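Local coordinates for N-acetylmuramoyl-L-alanine amidase domain-containing protein SAOUHSC_02979 (Staphylococcus aureus, PDB 5T1Q) that probably hydrolyses amide bonds of the bacterial cell wall, the chain here joining a glucosaminidase-like helical part to a C-terminal CHAP domain, at residues V54-D59 and K204-T209; D180-L185 and K198-I203. All blocks are in the same frame, centred on the assembly; numbering follows the deposited sequence.

Contact 1: V54-D59 and K204-T209; sequences VVDSKD and KHYQLT
Val54 and His205 make the closest backbone approach, their CA atoms 7.6 Å apart, where the lead-in to helix 58-78 passes the C-terminal end of helix 195-205. Val54 points its CB at the other segment. Its chi1 of -51° sets CG1 anti to the carbonyl carbon, which leaves CG2 between the backbone N and the carbonyl carbon, where it touches both rings at once: it lies 3.4 Å from His205 ND1 and 3.8 Å from Tyr206 CE2. The two rings also meet each other, His205 ND1 sitting over the centre of the Tyr206 face. That nitrogen is buried and has no polar partner in the model; the same imidazole stacks on Tyr229.

Asp56 reaches the imidazole at its edge. OD1 lies near the ring plane, 3.3 Å from His205 CE1, while the carboxylate plane stands 85° to the ring. The stronger partner of OD1 is Arg61, a salt bridge that fixes the carboxylate from the start of helix 58-78.

Tyr206 runs its ring across to the other backbone, where OH comes 3.6 Å from Asp56 CA. Water 1 completes this link: it donates to Val55 O at 2.8 Å and bonds to Tyr206 OH at 2.7 Å. The phenol is thus tied to the incoming chain through solvent.

The contact joins the start of one helix to the close of another. Ser57 holds the N-cap position of helix 58-78, and helix 195-205 closes in a Schellman motif with Gln207, at positive phi, as its C-prime residue.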
ATOM      1  N   VAL A  54      -3.509   2.482   9.447  1.00 33.46           N
ATOM      2  CA  VAL A  54      -3.090   1.271   8.772  1.00 34.41           C
ATOM      3  C   VAL A  54      -4.310   0.361   8.671  1.00 36.11           C
ATOM      4  O   VAL A  54      -5.288   0.507   9.430  1.00 34.47           O
ATOM      5  CB  VAL A  54      -1.988   0.513   9.571  1.00 34.70           C
ATOM      6  CG1 VAL A  54      -0.846   1.447   9.948  1.00 34.99           C
ATOM      7  CG2 VAL A  54      -2.554  -0.143  10.830  1.00 35.98           C
ATOM      8  N   VAL A  55      -4.264  -0.563   7.722  1.00 39.50           N
ATOM      9  CA  VAL A  55      -5.296  -1.582   7.612  1.00 41.43           C
ATOM     10  C   VAL A  55      -4.802  -2.680   8.555  1.00 43.70           C
ATOM     11  O   VAL A  55      -3.819  -3.349   8.260  1.00 45.04           O
ATOM     12  CB  VAL A  55      -5.441  -2.113   6.179  1.00 42.59           C
ATOM     13  CG1 VAL A  55      -6.420  -3.281   6.141  1.00 44.42           C
ATOM     14  CG2 VAL A  55      -5.894  -0.998   5.244  1.00 41.89           C
ATOM     15  N   ASP A  56      -5.458  -2.814   9.708  1.00 47.21           N
ATOM     16  CA  ASP A  56      -5.097  -3.797  10.743  1.00 49.67           C
ATOM     17  C   ASP A  56      -5.117  -5.213  10.149  1.00 51.08           C
ATOM     18  O   ASP A  56      -5.950  -5.515   9.291  1.00 49.50           O
ATOM     19  CB  ASP A  56      -6.082  -3.672  11.918  1.00 53.16           C
ATOM     20  CG  ASP A  56      -5.633  -4.418  13.161  1.00 55.40           C
ATOM     21  OD1 ASP A  56      -4.411  -4.575  13.378  1.00 55.03           O
ATOM     22  OD2 ASP A  56      -6.519  -4.823  13.947  1.00 58.23           O
ATOM     23  N   SER A  57      -4.211  -6.081  10.603  1.00 52.08           N
ATOM     24  CA  SER A  57      -4.081  -7.420  10.007  1.00 53.76           C
ATOM     25  C   SER A  57      -3.306  -8.403  10.884  1.00 54.13           C
ATOM     26  O   SER A  57      -2.359  -8.013  11.575  1.00 53.45           O
ATOM     27  CB  SER A  57      -3.356  -7.268   8.654  1.00 54.41           C
ATOM     28  OG  SER A  57      -3.064  -8.511   8.050  1.00 55.59           O
ATOM     29  N   LYS A  58      -3.701  -9.677  10.856  1.00 53.91           N
ATOM     30  CA  LYS A  58      -2.971 -10.697  11.621  1.00 54.16           C
ATOM     31  C   LYS A  58      -1.662 -11.055  10.887  1.00 49.40           C
ATOM     32  O   LYS A  58      -0.697 -11.464  11.521  1.00 48.88           O
ATOM     33  CB  LYS A  58      -3.810 -11.953  11.910  1.00 57.35           C
ATOM     34  CG  LYS A  58      -3.167 -12.825  12.995  1.00 62.37           C
ATOM     35  CD  LYS A  58      -3.979 -14.054  13.396  1.00 67.06           C
ATOM     36  CE  LYS A  58      -3.940 -15.157  12.344  1.00 68.63           C
ATOM     37  NZ  LYS A  58      -4.651 -16.385  12.810  1.00 70.78           N
ATOM     38  N   ASP A  59      -1.640 -10.914   9.561  1.00 46.50           N
ATOM     39  CA  ASP A  59      -0.408 -11.151   8.793  1.00 45.70           C
ATOM     40  C   ASP A  59       0.690 -10.189   9.242  1.00 41.29           C
ATOM     41  O   ASP A  59       1.833 -10.597   9.414  1.00 41.20           O
ATOM     42  CB  ASP A  59      -0.639 -11.003   7.284  1.00 46.25           C
ATOM     43  CG  ASP A  59      -1.413 -12.173   6.682  1.00 49.13           C
ATOM     44  OD1 ASP A  59      -1.355 -13.296   7.233  1.00 49.78           O
ATOM     45  OD2 ASP A  59      -2.058 -11.971   5.629  1.00 49.58           O
ATOM     46  N   LYS A 204       3.269   3.708  15.382  1.00 35.89           N
ATOM     47  CA  LYS A 204       2.346   3.968  16.464  1.00 39.54           C
ATOM     48  C   LYS A 204       1.411   2.790  16.743  1.00 38.48           C
ATOM     49  O   LYS A 204       1.379   2.268  17.850  1.00 40.46           O
ATOM     50  CB  LYS A 204       1.516   5.215  16.146  1.00 41.94           C
ATOM     51  CG  LYS A 204       0.500   5.587  17.210  1.00 45.66           C
ATOM     52  CD  LYS A 204      -0.225   6.862  16.817  1.00 48.87           C
ATOM     53  CE  LYS A 204      -1.319   7.201  17.815  1.00 51.95           C
ATOM     54  NZ  LYS A 204      -2.114   8.381  17.369  1.00 54.07           N
ATOM     55  N   HIS A 205       0.683   2.362  15.723  1.00 35.84           N
ATOM     56  CA  HIS A 205      -0.308   1.318  15.874  1.00 35.01           C
ATOM     57  C   HIS A 205       0.286  -0.043  16.262  1.00 35.56           C
ATOM     58  O   HIS A 205      -0.264  -0.731  17.118  1.00 35.03           O
ATOM     59  CB  HIS A 205      -1.150   1.202  14.597  1.00 34.01           C
ATOM     60  CG  HIS A 205      -2.284   0.241  14.719  1.00 34.16           C
ATOM     61  ND1 HIS A 205      -2.272  -1.005  14.130  1.00 34.15           N
ATOM     62  CD2 HIS A 205      -3.445   0.322  15.409  1.00 34.89           C
ATOM     63  CE1 HIS A 205      -3.387  -1.644  14.436  1.00 34.44           C
ATOM     64  NE2 HIS A 205      -4.117  -0.861  15.211  1.00 35.21           N
ATOM     65  N   TYR A 206       1.399  -0.429  15.647  1.00 33.76           N
ATOM     66  CA  TYR A 206       2.009  -1.714  15.980  1.00 34.55           C
ATOM     67  C   TYR A 206       2.995  -1.656  17.161  1.00 35.68           C
ATOM     68  O   TYR A 206       3.636  -2.657  17.469  1.00 36.39           O
ATOM     69  CB  TYR A 206       2.596  -2.382  14.733  1.00 33.92           C
ATOM     70  CG  TYR A 206       1.506  -2.821  13.772  1.00 33.78           C
ATOM     71  CD1 TYR A 206       0.728  -3.934  14.053  1.00 34.57           C
ATOM     72  CD2 TYR A 206       1.240  -2.117  12.593  1.00 33.44           C
ATOM     73  CE1 TYR A 206      -0.281  -4.342  13.194  1.00 34.47           C
ATOM     74  CE2 TYR A 206       0.234  -2.521  11.721  1.00 33.02           C
ATOM     75  CZ  TYR A 206      -0.527  -3.639  12.033  1.00 33.50           C
ATOM     76  OH  TYR A 206      -1.533  -4.071  11.197  1.00 33.32           O
ATOM     77  N   GLN A 207       3.065  -0.497  17.828  1.00 36.01           N
ATOM     78  CA  GLN A 207       3.889  -0.290  19.020  1.00 37.41           C
ATOM     79  C   GLN A 207       5.331  -0.745  18.799  1.00 37.46           C
ATOM     80  O   GLN A 207       5.922  -1.462  19.628  1.00 36.58           O
ATOM     81  CB  GLN A 207       3.275  -1.024  20.216  1.00 40.46           C
ATOM     82  CG  GLN A 207       1.861  -0.598  20.583  1.00 42.45           C
ATOM     83  CD  GLN A 207       1.755   0.792  21.203  1.00 44.27           C
ATOM     84  OE1 GLN A 207       2.678   1.285  21.840  1.00 46.42           O
ATOM     85  NE2 GLN A 207       0.594   1.408  21.046  1.00 45.90           N
ATOM     86  N   LEU A 208       5.905  -0.300  17.685  1.00 36.20           N
ATOM     87  CA  LEU A 208       7.236  -0.722  17.307  1.00 35.92           C
ATOM     88  C   LEU A 208       8.389  -0.101  18.116  1.00 38.10           C
ATOM     89  O   LEU A 208       9.526  -0.584  18.014  1.00 39.01           O
ATOM     90  CB  LEU A 208       7.440  -0.503  15.808  1.00 34.67           C
ATOM     91  CG  LEU A 208       6.402  -1.151  14.881  1.00 33.70           C
ATOM     92  CD1 LEU A 208       6.738  -0.855  13.421  1.00 32.40           C
ATOM     93  CD2 LEU A 208       6.309  -2.655  15.112  1.00 34.29           C
ATOM     94  N   THR A 209       8.132   0.948  18.905  1.00 38.46           N
ATOM     95  CA  THR A 209       9.195   1.533  19.739  1.00 39.70           C
ATOM     96  C   THR A 209       9.644   0.558  20.830  1.00 40.56           C
ATOM     97  O   THR A 209      10.755   0.663  21.343  1.00 41.40           O
ATOM     98  CB  THR A 209       8.768   2.841  20.428  1.00 41.13           C
ATOM     99  OG1 THR A 209       7.582   2.609  21.200  1.00 43.32           O
ATOM    100  CG2 THR A 209       8.509   3.931  19.401  1.00 40.89           C
TER
HETATM  101  O   HOH W   1      -1.047  -3.609   8.541  1.00 35.36           O

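Contact 2: D180-L185 and K198-I203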
ATOM      1  N   ASP A 180      11.761  12.120  13.652  1.00 45.13           N
ATOM      2  CA  ASP A 180      12.762  12.924  12.968  1.00 45.45           C
ATOM      3  C   ASP A 180      13.335  12.075  11.835  1.00 42.32           C
ATOM      4  O   ASP A 180      13.546  12.562  10.720  1.00 40.65           O
ATOM      5  CB  ASP A 180      13.853  13.361  13.945  1.00 48.82           C
ATOM      6  CG  ASP A 180      13.320  14.295  15.033  1.00 52.08           C
ATOM      7  OD1 ASP A 180      12.828  15.389  14.680  1.00 54.49           O
ATOM      8  OD2 ASP A 180      13.408  13.944  16.234  1.00 54.17           O
ATOM      9  N   ALA A 181      13.528  10.789  12.126  1.00 40.12           N
ATOM     10  CA  ALA A 181      14.058   9.842  11.158  1.00 38.53           C
ATOM     11  C   ALA A 181      13.098   9.589   9.992  1.00 37.15           C
ATOM     12  O   ALA A 181      13.508   9.646   8.830  1.00 36.01           O
ATOM     13  CB  ALA A 181      14.420   8.537  11.845  1.00 38.52           C
ATOM     14  N   THR A 182      11.824   9.332  10.285  1.00 37.10           N
ATOM     15  CA  THR A 182      10.848   9.095   9.215  1.00 36.18           C
ATOM     16  C   THR A 182      10.702  10.321   8.291  1.00 37.11           C
ATOM     17  O   THR A 182      10.547  10.158   7.082  1.00 36.86           O
ATOM     18  CB  THR A 182       9.466   8.667   9.748  1.00 35.63           C
ATOM     19  OG1 THR A 182       8.926   9.691  10.579  1.00 36.49           O
ATOM     20  CG2 THR A 182       9.554   7.359  10.542  1.00 35.79           C
ATOM     21  N   SER A 183      10.794  11.533   8.841  1.00 39.85           N
ATOM     22  CA  SER A 183      10.667  12.752   8.009  1.00 42.35           C
ATOM     23  C   SER A 183      11.817  12.900   7.000  1.00 43.14           C
ATOM     24  O   SER A 183      11.642  13.508   5.943  1.00 44.44           O
ATOM     25  CB  SER A 183      10.586  14.018   8.864  1.00 44.53           C
ATOM     26  OG  SER A 183      11.832  14.298   9.469  1.00 47.81           O
ATOM     27  N   HIS A 184      12.993  12.368   7.337  1.00 43.14           N
ATOM     28  CA  HIS A 184      14.147  12.413   6.419  1.00 43.06           C
ATOM     29  C   HIS A 184      14.103  11.301   5.363  1.00 41.63           C
ATOM     30  O   HIS A 184      14.794  11.378   4.353  1.00 42.05           O
ATOM     31  CB  HIS A 184      15.466  12.411   7.188  1.00 43.75           C
ATOM     32  CG  HIS A 184      15.747  13.706   7.887  1.00 45.70           C
ATOM     33  ND1 HIS A 184      15.479  13.910   9.225  1.00 46.72           N
ATOM     34  CD2 HIS A 184      16.245  14.876   7.420  1.00 47.34           C
ATOM     35  CE1 HIS A 184      15.818  15.143   9.557  1.00 48.52           C
ATOM     36  NE2 HIS A 184      16.290  15.750   8.481  1.00 48.95           N
ATOM     37  N   LEU A 185      13.302  10.269   5.600  1.00 40.41           N
ATOM     38  CA  LEU A 185      13.103   9.215   4.595  1.00 41.04           C
ATOM     39  C   LEU A 185      12.138   9.712   3.514  1.00 42.26           C
ATOM     40  O   LEU A 185      12.089   9.168   2.408  1.00 42.56           O
ATOM     41  CB  LEU A 185      12.564   7.939   5.242  1.00 39.42           C
ATOM     42  CG  LEU A 185      13.544   7.192   6.151  1.00 39.52           C
ATOM     43  CD1 LEU A 185      12.823   6.155   6.982  1.00 38.40           C
ATOM     44  CD2 LEU A 185      14.663   6.554   5.335  1.00 39.61           C
ATOM     45  N   LYS A 198       2.904   7.684   6.746  1.00 29.61           N
ATOM     46  CA  LYS A 198       2.614   6.260   6.682  1.00 28.38           C
ATOM     47  C   LYS A 198       3.480   5.482   7.675  1.00 27.48           C
ATOM     48  O   LYS A 198       2.966   4.644   8.417  1.00 27.41           O
ATOM     49  CB  LYS A 198       2.803   5.724   5.260  1.00 28.58           C
ATOM     50  CG  LYS A 198       1.701   6.148   4.299  1.00 29.47           C
ATOM     51  CD  LYS A 198       1.983   5.629   2.901  1.00 30.15           C
ATOM     52  CE  LYS A 198       0.843   5.933   1.950  1.00 30.87           C
ATOM     53  NZ  LYS A 198       1.084   5.292   0.632  1.00 31.07           N
ATOM     54  N   LEU A 199       4.786   5.758   7.700  1.00 26.83           N
ATOM     55  CA  LEU A 199       5.672   5.071   8.638  1.00 26.69           C
ATOM     56  C   LEU A 199       5.259   5.353  10.083  1.00 27.19           C
ATOM     57  O   LEU A 199       5.195   4.435  10.898  1.00 27.19           O
ATOM     58  CB  LEU A 199       7.141   5.454   8.420  1.00 26.94           C
ATOM     59  CG  LEU A 199       7.817   5.002   7.125  1.00 26.09           C
ATOM     60  CD1 LEU A 199       9.268   5.452   7.125  1.00 27.39           C
ATOM     61  CD2 LEU A 199       7.746   3.495   6.941  1.00 25.64           C
ATOM     62  N   ASN A 200       4.961   6.613  10.384  1.00 27.51           N
ATOM     63  CA  ASN A 200       4.539   7.011  11.720  1.00 28.81           C
ATOM     64  C   ASN A 200       3.289   6.243  12.129  1.00 28.96           C
ATOM     65  O   ASN A 200       3.212   5.743  13.243  1.00 29.21           O
ATOM     66  CB  ASN A 200       4.318   8.536  11.798  1.00 29.33           C
ATOM     67  CG  ASN A 200       5.610   9.324  11.584  1.00 30.15           C
ATOM     68  OD1 ASN A 200       6.713   8.790  11.731  1.00 29.98           O
ATOM     69  ND2 ASN A 200       5.479  10.593  11.232  1.00 30.83           N
ATOM     70  N   SER A 201       2.340   6.109  11.204  1.00 28.69           N
ATOM     71  CA  SER A 201       1.113   5.360  11.470  1.00 29.71           C
ATOM     72  C   SER A 201       1.405   3.898  11.827  1.00 29.99           C
ATOM     73  O   SER A 201       0.787   3.340  12.732  1.00 31.08           O
ATOM     74  CB  SER A 201       0.189   5.404  10.256  1.00 30.11           C
ATOM     75  OG  SER A 201      -0.989   4.656  10.504  1.00 31.97           O
ATOM     76  N   ILE A 202       2.323   3.279  11.095  1.00 28.47           N
ATOM     77  CA  ILE A 202       2.693   1.888  11.347  1.00 28.93           C
ATOM     78  C   ILE A 202       3.383   1.754  12.717  1.00 30.09           C
ATOM     79  O   ILE A 202       3.055   0.872  13.506  1.00 29.89           O
ATOM     80  CB  ILE A 202       3.623   1.349  10.234  1.00 28.26           C
ATOM     81  CG1 ILE A 202       2.884   1.320   8.891  1.00 27.12           C
ATOM     82  CG2 ILE A 202       4.114  -0.052  10.588  1.00 29.27           C
ATOM     83  CD1 ILE A 202       3.764   1.073   7.679  1.00 25.86           C
ATOM     84  N   ILE A 203       4.331   2.643  12.986  1.00 30.82           N
ATOM     85  CA  ILE A 203       5.088   2.612  14.234  1.00 32.69           C
ATOM     86  C   ILE A 203       4.180   2.746  15.445  1.00 35.27           C
ATOM     87  O   ILE A 203       4.313   1.988  16.415  1.00 37.16           O
ATOM     88  CB  ILE A 203       6.165   3.712  14.254  1.00 33.20           C
ATOM     89  CG1 ILE A 203       7.224   3.415  13.175  1.00 32.16           C
ATOM     90  CG2 ILE A 203       6.820   3.799  15.630  1.00 34.42           C
ATOM     91  CD1 ILE A 203       8.180   4.545  12.919  1.00 32.74           C
TER
HETATM   92  O   HOH W   2       7.834  12.114  10.768  1.00 32.82           O
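Thr182 OG1 is gripped by two partners: it donates to Asn200 OD1 at 2.7 Å and accepts from water 2, also at 2.7 Å. The two residues belong to an antiparallel helix pair, helices 178-185 and 195-205, within the glucosaminidase-family part of the chain, which is assigned to the lysozyme clan. The axes of segments 180-185 and 198-203 run 145° apart in direction and approach to 9.8 Å.

Water 2 also accepts from Asn200 ND2, at 2.8 Å, so hydroxyl, amide and water close a small ring. Both ends of the amide are used in it, consistent with the modelled turn of the group. The hydroxyl meets OD1 with a C=O...donor angle of 123°, tilted 19° from the carbonyl plane.

Beside this polar edge the contact is greasy. Thr182 CB points at the other helix; OG1 lies between the backbone N and the carbonyl carbon, and the methyl CG2 is left to pack on Leu199 CB, 3.7 Å away, and more loosely on Ile203 CD1. One turn on, Leu185 and Leu199 cross at about a right angle, their CD1 methyls 3.6 Å apart. Helix 82-93 backs this layer: Leu185 lies on Val84 and Gln88, and Leu199 on Leu91.

Within helix 178-185, Asp180 O takes two side-chain donors from the following turn of the same helix, Ser183 OG at 2.7 Å and His184 ND1 at 2.8 Å, and the two arrive from opposite faces of the carbonyl plane.

Overall arrangement
The centres of contacts 1 and 2 lie 13 Å apart, and helix 195-205 serves both: its middle packs on helix 178-185 in contact 2, its C-terminal end on residues 54-59 in contact 1. Along the chain contact 2 is nested inside the loop that contact 1 closes. The two meet directly, Val54 CG1 packing on Ser201 OG at 3.3 Å and Leu208 CD1 on Ile202 CG2. Strand 52-54 is an outermost strand of the mixed sheet that also holds 339-345 and other strands of the CHAP part, so this one helix links the glucosaminidase-family helices to the edge of that sheet.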